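Local coordinates for protein peptidase S15/CocE/NonD (Thaumarchaeota archaeon SCGC AB-539-E09, PDB 4PF1) that is a serine aminopeptidase of the S15 family with an alpha/beta-hydrolase fold, which probably removes residues from the amino-terminal ends of peptides, at residues N152-I158 against L360-D366; K223-G227 against M244-M250; L283-I289 against L318-V322. All coordinates share one frame. Residues are numbered along the deposited sequence.

Interaction 1: N152-I158 against L360-D366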
# COMPACT_ATOMS: atom_id res chain seq x y z
N ASN A 152 -5.04 -38.02 28.32
CA ASN A 152 -5.25 -38.21 29.76
C ASN A 152 -6.73 -38.54 30.05
O ASN A 152 -7.14 -38.62 31.21
CB ASN A 152 -4.80 -36.95 30.55
CG ASN A 152 -5.57 -35.68 30.25
OD1 ASN A 152 -6.42 -35.62 29.36
ND2 ASN A 152 -5.29 -34.63 30.99
N GLY A 153 -7.51 -38.73 28.98
CA GLY A 153 -8.93 -39.05 29.05
C GLY A 153 -9.83 -37.86 29.30
O GLY A 153 -11.02 -38.04 29.59
N ARG A 154 -9.28 -36.63 29.19
CA ARG A 154 -10.03 -35.39 29.41
C ARG A 154 -10.16 -34.62 28.09
O ARG A 154 -9.20 -34.55 27.32
CB ARG A 154 -9.36 -34.52 30.48
CG ARG A 154 -9.28 -35.19 31.85
CD ARG A 154 -8.83 -34.20 32.90
NE ARG A 154 -8.50 -34.85 34.17
CZ ARG A 154 -8.11 -34.20 35.26
NH1 ARG A 154 -8.00 -32.88 35.25
NH2 ARG A 154 -7.83 -34.87 36.37
N VAL A 155 -11.37 -34.09 27.81
CA VAL A 155 -11.67 -33.40 26.55
C VAL A 155 -12.32 -32.03 26.82
O VAL A 155 -13.09 -31.88 27.76
CB VAL A 155 -12.59 -34.28 25.63
CG1 VAL A 155 -12.96 -33.56 24.33
CG2 VAL A 155 -11.95 -35.63 25.32
N ALA A 156 -12.00 -31.04 25.96
CA ALA A 156 -12.62 -29.73 25.96
C ALA A 156 -13.07 -29.39 24.55
O ALA A 156 -12.40 -29.79 23.59
CB ALA A 156 -11.66 -28.67 26.47
N ALA A 157 -14.21 -28.71 24.41
CA ALA A 157 -14.72 -28.32 23.11
C ALA A 157 -14.63 -26.81 22.94
O ALA A 157 -15.08 -26.06 23.81
CB ALA A 157 -16.16 -28.79 22.93
N ILE A 158 -13.99 -26.35 21.85
CA ILE A 158 -13.83 -24.92 21.56
C ILE A 158 -14.19 -24.67 20.08
O ILE A 158 -14.17 -25.60 19.27
CB ILE A 158 -12.40 -24.38 21.93
CG1 ILE A 158 -11.34 -24.73 20.86
CG2 ILE A 158 -11.97 -24.82 23.35
CD1 ILE A 158 -10.00 -23.96 20.98
N LEU A 360 -8.53 -23.72 30.57
CA LEU A 360 -8.44 -25.09 30.05
C LEU A 360 -7.45 -25.94 30.85
O LEU A 360 -7.78 -27.07 31.19
CB LEU A 360 -8.04 -25.09 28.56
CG LEU A 360 -9.03 -24.45 27.57
CD1 LEU A 360 -8.41 -24.31 26.20
CD2 LEU A 360 -10.34 -25.24 27.49
N ASP A 361 -6.25 -25.39 31.15
CA ASP A 361 -5.21 -26.11 31.90
C ASP A 361 -5.69 -26.53 33.29
O ASP A 361 -5.33 -27.62 33.73
CB ASP A 361 -3.93 -25.28 32.00
CG ASP A 361 -3.13 -25.20 30.71
OD1 ASP A 361 -3.14 -26.19 29.95
OD2 ASP A 361 -2.44 -24.18 30.50
N HIS A 362 -6.52 -25.71 33.95
CA HIS A 362 -7.04 -26.05 35.28
C HIS A 362 -7.97 -27.27 35.23
O HIS A 362 -7.81 -28.18 36.04
CB HIS A 362 -7.76 -24.86 35.94
CG HIS A 362 -8.53 -25.24 37.17
ND1 HIS A 362 -7.90 -25.71 38.30
CD2 HIS A 362 -9.87 -25.30 37.36
CE1 HIS A 362 -8.86 -26.02 39.15
NE2 HIS A 362 -10.06 -25.78 38.64
N TYR A 363 -8.95 -27.28 34.30
CA TYR A 363 -9.93 -28.37 34.21
C TYR A 363 -9.41 -29.61 33.47
O TYR A 363 -9.98 -30.69 33.64
CB TYR A 363 -11.23 -27.88 33.54
CG TYR A 363 -12.00 -26.86 34.36
CD1 TYR A 363 -12.64 -27.23 35.54
CD2 TYR A 363 -12.12 -25.54 33.93
CE1 TYR A 363 -13.35 -26.30 36.29
CE2 TYR A 363 -12.84 -24.61 34.67
CZ TYR A 363 -13.46 -24.99 35.85
OH TYR A 363 -14.18 -24.07 36.59
N LEU A 364 -8.35 -29.47 32.66
CA LEU A 364 -7.84 -30.60 31.87
C LEU A 364 -6.49 -31.15 32.36
O LEU A 364 -6.14 -32.27 31.98
CB LEU A 364 -7.72 -30.20 30.39
CG LEU A 364 -9.00 -29.75 29.68
CD1 LEU A 364 -8.67 -28.96 28.44
CD2 LEU A 364 -9.88 -30.94 29.33
N LYS A 365 -5.74 -30.38 33.16
CA LYS A 365 -4.42 -30.83 33.64
C LYS A 365 -4.24 -30.63 35.16
O LYS A 365 -3.14 -30.86 35.67
CB LYS A 365 -3.30 -30.11 32.87
CG LYS A 365 -2.99 -30.74 31.51
CD LYS A 365 -1.58 -30.39 31.04
CE LYS A 365 -1.56 -29.22 30.08
NZ LYS A 365 -0.22 -29.04 29.47
N ASP A 366 -5.31 -30.22 35.87
CA ASP A 366 -5.32 -29.95 37.33
C ASP A 366 -4.32 -28.83 37.72
O ASP A 366 -3.81 -28.81 38.84
CB ASP A 366 -5.08 -31.25 38.15
CG ASP A 366 -6.17 -32.30 38.00
OD1 ASP A 366 -7.35 -31.91 37.83
OD2 ASP A 366 -5.85 -33.50 38.10
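Strand 154-158 and the last turns of helix 347-365 run roughly antiparallel: the short axes of 154-158 and 360-365 make an angle of 148° and come within 8.5 Å. The backbones are closest at R154, whose CA is 5.8 Å from L364 CA, and lie wider apart further along, where A156 CA is 7.5 Å from L360 CA. CA-to-CB bonds of R154, A156 and I158 point toward the helix, and those of V155 and A157 away. A156 CB accordingly packs on L364 CD1 (3.6 Å) and L360 CD2 (3.8 Å), and the aliphatic base of R154 lies against L364 (CB to CD2, 3.8 Å). This is a helix covering one face of the central sheet of the alpha/beta-hydrolase fold; V155 packs on helix 133-147 across the opposite face. The polar contacts gather around L364 and D366. N152 ND2 donates to L364 O (2.7 Å), while N152 OD1 accepts from R154 N (3.0 Å) in an Asx turn. D366, with phi 60°, has left the helical conformation, and its carboxylate meets the guanidinium edge in a two-pronged salt bridge: R154 NH1 to D366 OD1 at 2.8 Å and R154 NH2 to D366 OD2 at 3.0 Å.

Interaction 2: K223-G227 against M244-M250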
# COMPACT_ATOMS: atom_id res chain seq x y z
N LYS A 223 -20.64 -23.66 -6.31
CA LYS A 223 -20.59 -22.41 -5.58
C LYS A 223 -21.34 -21.27 -6.27
O LYS A 223 -21.44 -21.24 -7.51
CB LYS A 223 -19.14 -22.00 -5.28
CG LYS A 223 -18.53 -22.83 -4.15
CD LYS A 223 -17.12 -22.40 -3.81
CE LYS A 223 -16.44 -23.41 -2.91
NZ LYS A 223 -15.11 -22.95 -2.45
N TRP A 224 -21.89 -20.35 -5.45
CA TRP A 224 -22.69 -19.19 -5.85
C TRP A 224 -22.02 -18.41 -6.98
O TRP A 224 -20.86 -18.00 -6.86
CB TRP A 224 -22.93 -18.28 -4.63
CG TRP A 224 -23.74 -17.05 -4.91
CD1 TRP A 224 -23.27 -15.83 -5.29
CD2 TRP A 224 -25.16 -16.89 -4.74
NE1 TRP A 224 -24.30 -14.93 -5.41
CE2 TRP A 224 -25.47 -15.56 -5.07
CE3 TRP A 224 -26.19 -17.76 -4.34
CZ2 TRP A 224 -26.78 -15.07 -5.02
CZ3 TRP A 224 -27.49 -17.27 -4.28
CH2 TRP A 224 -27.78 -15.94 -4.63
N TRP A 225 -22.75 -18.23 -8.09
CA TRP A 225 -22.23 -17.48 -9.24
C TRP A 225 -22.69 -16.02 -9.17
O TRP A 225 -23.69 -15.71 -8.51
CB TRP A 225 -22.61 -18.15 -10.57
CG TRP A 225 -24.09 -18.37 -10.77
CD1 TRP A 225 -24.79 -19.51 -10.52
CD2 TRP A 225 -25.03 -17.42 -11.31
NE1 TRP A 225 -26.11 -19.33 -10.84
CE2 TRP A 225 -26.29 -18.06 -11.33
CE3 TRP A 225 -24.93 -16.09 -11.76
CZ2 TRP A 225 -27.44 -17.41 -11.79
CZ3 TRP A 225 -26.07 -15.46 -12.21
CH2 TRP A 225 -27.31 -16.11 -12.23
N SER A 226 -21.96 -15.13 -9.85
CA SER A 226 -22.26 -13.69 -9.88
C SER A 226 -22.37 -13.16 -11.30
O SER A 226 -21.68 -13.64 -12.21
CB SER A 226 -21.18 -12.92 -9.13
OG SER A 226 -21.48 -11.54 -9.06
N GLY A 227 -23.21 -12.15 -11.48
CA GLY A 227 -23.40 -11.46 -12.75
C GLY A 227 -23.12 -9.97 -12.62
O GLY A 227 -23.23 -9.22 -13.59
N MET A 244 -34.16 -13.60 -6.05
CA MET A 244 -32.71 -13.79 -6.06
C MET A 244 -32.39 -15.28 -5.87
O MET A 244 -31.52 -15.81 -6.57
CB MET A 244 -32.02 -12.94 -4.97
CG MET A 244 -30.51 -12.87 -5.13
SD MET A 244 -29.97 -11.84 -6.52
CE MET A 244 -28.23 -12.00 -6.37
N ALA A 245 -33.13 -15.96 -4.97
CA ALA A 245 -32.97 -17.39 -4.70
C ALA A 245 -33.45 -18.22 -5.90
O ALA A 245 -32.79 -19.20 -6.26
CB ALA A 245 -33.74 -17.77 -3.45
N ALA A 246 -34.56 -17.80 -6.55
CA ALA A 246 -35.10 -18.47 -7.73
C ALA A 246 -34.18 -18.31 -8.95
O ALA A 246 -34.10 -19.22 -9.76
CB ALA A 246 -36.49 -17.94 -8.05
N SER A 247 -33.46 -17.16 -9.05
CA SER A 247 -32.52 -16.90 -10.16
C SER A 247 -31.30 -17.84 -10.10
O SER A 247 -30.62 -18.04 -11.11
CB SER A 247 -32.07 -15.44 -10.17
OG SER A 247 -31.19 -15.13 -9.09
N ARG A 248 -31.05 -18.45 -8.92
CA ARG A 248 -29.95 -19.40 -8.71
C ARG A 248 -30.46 -20.84 -8.60
O ARG A 248 -29.65 -21.76 -8.43
CB ARG A 248 -29.14 -19.01 -7.45
CG ARG A 248 -27.89 -18.18 -7.75
CD ARG A 248 -28.24 -16.77 -8.20
NE ARG A 248 -27.05 -15.93 -8.30
CZ ARG A 248 -27.05 -14.71 -8.82
NH1 ARG A 248 -28.17 -14.19 -9.32
NH2 ARG A 248 -25.94 -14.00 -8.86
N GLY A 249 -31.78 -21.03 -8.76
CA GLY A 249 -32.44 -22.33 -8.69
C GLY A 249 -32.30 -22.99 -7.33
O GLY A 249 -31.86 -24.13 -7.24
N MET A 250 -32.67 -22.25 -6.26
CA MET A 250 -32.52 -22.70 -4.87
C MET A 250 -33.79 -23.34 -4.30
O MET A 250 -33.86 -23.57 -3.09
CB MET A 250 -32.09 -21.52 -3.98
CG MET A 250 -30.70 -21.02 -4.27
SD MET A 250 -30.18 -19.68 -3.17
CE MET A 250 -30.02 -20.57 -1.62
O HOH W 1 -27.47 -21.70 -9.97
O HOH W 2 -25.13 -11.41 -9.47
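A Trp-Arg-Trp sandwich, with a cation-pi interaction on one side, joins the loop 223-227 to the end of helix 241-247, at a surface where a second subunit of the assembly also packs. The helix closes in a Schellman motif: G249 has positive phi (63°), M250 N bonds A245 O at 3.1 Å and G249 N bonds A246 O at 3.1 Å. R248, just before that glycine, directs its side chain between two indoles that lie over opposite faces of its guanidinium. The W225 plane is inclined by only 4° with centres 3.7 Å apart, and R248 CZ sits 3.7 Å from the centroid of the six-membered ring, 15° off its normal. W224 is less flush, at 22° and 4.5 Å, and its six-membered ring also receives a CH-pi contact from R248 CG, 3.8 Å from the centroid. At the W224 edge, M244 CE touches CZ2 (3.7 Å) and M250 SD approaches CZ3 (3.8 Å), a Met-aromatic contact. F30 of the second subunit meets W225 edge-to-face. Hydrogen bonds fix the guanidinium in its slot: R248 NH2 donates to W225 O (2.8 Å), and R248 NH1 to S247 OG (3.2 Å), whose hydroxyl donates to M244 O (2.6 Å). One water accepts from both R248 NH2 (2.8 Å) and G227 N (2.9 Å); another accepts from W225 NE1 at 2.9 Å and donates to R248 O at 2.7 Å.

Interaction 3: L283-I289 against L318-V322; sequences LTVPMLI and LVHFV
Strands 287-289 and 319-322 are parallel neighbours in the central sheet of the alpha/beta-hydrolase fold, joined by a beta-alpha-beta crossover through helix 301-309. Their axes lie 4.7 Å apart and cross at -19°. The register pairs M287 with V319, L288 with H320 (CA-CA 4.9 Å each) and I289 with F321 (4.8 Å), all extended. Apolar contacts use both faces. On that of M287, V319, I289 and F321, turned to helix 301-309, I289 (chi1 m, chi2 t) sets CD1 3.7 Å from V319 CG1. On the other, covered by helix 347-365, L288 (chi1 t, chi2 p) brings CD1 to 3.7 Å from H320 CB and 3.8 Å from V322 CG2. From the lead-in to strand 287-289, L283 CD2 meets V319 CG2 (3.6 Å) and P286 CG meets L318 CD2 (3.9 Å). Backbone hydrogen bonds alternate as parallel pairing requires: M287 N to L318 O 2.7 Å, H320 N to M287 O 3.0 Å, I289 N to H320 O 2.8 Å, V322 N to I289 O 2.7 Å.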
# COMPACT_ATOMS: atom_id res chain seq x y z
N LEU A 283 -26.94 -27.22 33.75
CA LEU A 283 -25.66 -26.56 33.50
C LEU A 283 -24.62 -27.21 34.40
O LEU A 283 -24.62 -26.98 35.62
CB LEU A 283 -25.81 -25.05 33.77
CG LEU A 283 -24.55 -24.19 33.67
CD1 LEU A 283 -24.31 -23.72 32.24
CD2 LEU A 283 -24.66 -23.01 34.59
N THR A 284 -23.79 -28.11 33.83
CA THR A 284 -22.79 -28.87 34.59
C THR A 284 -21.36 -28.64 34.09
O THR A 284 -20.42 -28.78 34.86
CB THR A 284 -23.12 -30.38 34.54
OG1 THR A 284 -23.19 -30.79 33.17
CG2 THR A 284 -24.42 -30.73 35.27
N VAL A 285 -21.21 -28.33 32.79
CA VAL A 285 -19.91 -28.14 32.14
C VAL A 285 -19.44 -26.67 32.30
O VAL A 285 -20.18 -25.75 31.95
CB VAL A 285 -19.98 -28.56 30.64
CG1 VAL A 285 -18.61 -28.46 29.97
CG2 VAL A 285 -20.55 -29.97 30.49
N PRO A 286 -18.18 -26.44 32.78
CA PRO A 286 -17.66 -25.06 32.86
C PRO A 286 -17.62 -24.41 31.48
O PRO A 286 -17.20 -25.04 30.51
CB PRO A 286 -16.26 -25.24 33.45
CG PRO A 286 -16.27 -26.59 34.08
CD PRO A 286 -17.18 -27.42 33.25
N MET A 287 -18.13 -23.18 31.39
CA MET A 287 -18.27 -22.45 30.13
C MET A 287 -17.57 -21.11 30.17
O MET A 287 -17.76 -20.33 31.11
CB MET A 287 -19.76 -22.26 29.83
CG MET A 287 -20.08 -22.06 28.36
SD MET A 287 -21.86 -21.87 28.06
CE MET A 287 -22.48 -23.45 28.67
N LEU A 288 -16.81 -20.82 29.11
CA LEU A 288 -16.15 -19.53 28.91
C LEU A 288 -16.73 -18.91 27.64
O LEU A 288 -16.27 -19.20 26.53
CB LEU A 288 -14.61 -19.71 28.83
CG LEU A 288 -13.75 -18.44 28.73
CD1 LEU A 288 -13.86 -17.57 29.98
CD2 LEU A 288 -12.29 -18.79 28.50
N ILE A 289 -17.81 -18.12 27.79
CA ILE A 289 -18.49 -17.49 26.67
C ILE A 289 -17.67 -16.28 26.19
O ILE A 289 -17.42 -15.36 26.97
CB ILE A 289 -19.96 -17.10 27.01
CG1 ILE A 289 -20.71 -18.27 27.71
CG2 ILE A 289 -20.70 -16.63 25.75
CD1 ILE A 289 -21.95 -17.86 28.50
N LEU A 318 -19.34 -22.03 37.19
CA LEU A 318 -19.19 -22.61 35.86
C LEU A 318 -19.21 -21.60 34.70
O LEU A 318 -18.52 -21.82 33.71
CB LEU A 318 -20.29 -23.67 35.62
CG LEU A 318 -20.36 -24.83 36.63
CD1 LEU A 318 -21.75 -25.43 36.67
CD2 LEU A 318 -19.33 -25.91 36.32
N VAL A 319 -20.02 -20.53 34.79
CA VAL A 319 -20.18 -19.59 33.68
C VAL A 319 -19.30 -18.32 33.83
O VAL A 319 -19.33 -17.66 34.87
CB VAL A 319 -21.67 -19.22 33.43
CG1 VAL A 319 -21.83 -18.30 32.22
CG2 VAL A 319 -22.52 -20.46 33.26
N HIS A 320 -18.56 -17.99 32.76
CA HIS A 320 -17.73 -16.79 32.64
C HIS A 320 -18.02 -16.13 31.29
O HIS A 320 -18.10 -16.82 30.28
CB HIS A 320 -16.24 -17.12 32.75
CG HIS A 320 -15.87 -17.85 34.00
ND1 HIS A 320 -15.50 -17.18 35.15
CD2 HIS A 320 -15.81 -19.18 34.24
CE1 HIS A 320 -15.23 -18.11 36.05
NE2 HIS A 320 -15.41 -19.33 35.54
N PHE A 321 -18.19 -14.80 31.28
CA PHE A 321 -18.46 -14.06 30.05
C PHE A 321 -17.32 -13.09 29.74
O PHE A 321 -16.95 -12.27 30.58
CB PHE A 321 -19.81 -13.31 30.15
CG PHE A 321 -20.19 -12.43 28.98
CD1 PHE A 321 -20.07 -12.88 27.67
CD2 PHE A 321 -20.75 -11.18 29.20
CE1 PHE A 321 -20.44 -12.07 26.59
CE2 PHE A 321 -21.13 -10.36 28.12
CZ PHE A 321 -20.97 -10.82 26.83
N VAL A 322 -16.75 -13.20 28.53
CA VAL A 322 -15.68 -12.34 28.05
C VAL A 322 -16.20 -11.56 26.84
O VAL A 322 -16.68 -12.16 25.89
CB VAL A 322 -14.37 -13.13 27.71
CG1 VAL A 322 -13.27 -12.19 27.23
CG2 VAL A 322 -13.89 -13.95 28.91

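How the interactions relate
Interactions 1 and 3 share one sheet: strands 154-160, 178-184, 287-292 and 319-324 are consecutive in it, and helix 347-365 supplies one side of interaction 1 and covers the L288 and V322 face of interaction 3. Their centres are 14 Å apart, and they touch directly where Y363 CE1 packs on P286 CG at 3.7 Å. Strands 154-160, 287-292 and 319-324 precede S161, D295 and H328, whose geometry is consistent with the Ser-Asp-His catalytic triad of this fold. Interaction 2 is remote, with centres 44 Å from interaction 1 and 41 Å from interaction 3; its residues lie between the two halves of interaction 1 in sequence, in a helical region where a second subunit packs.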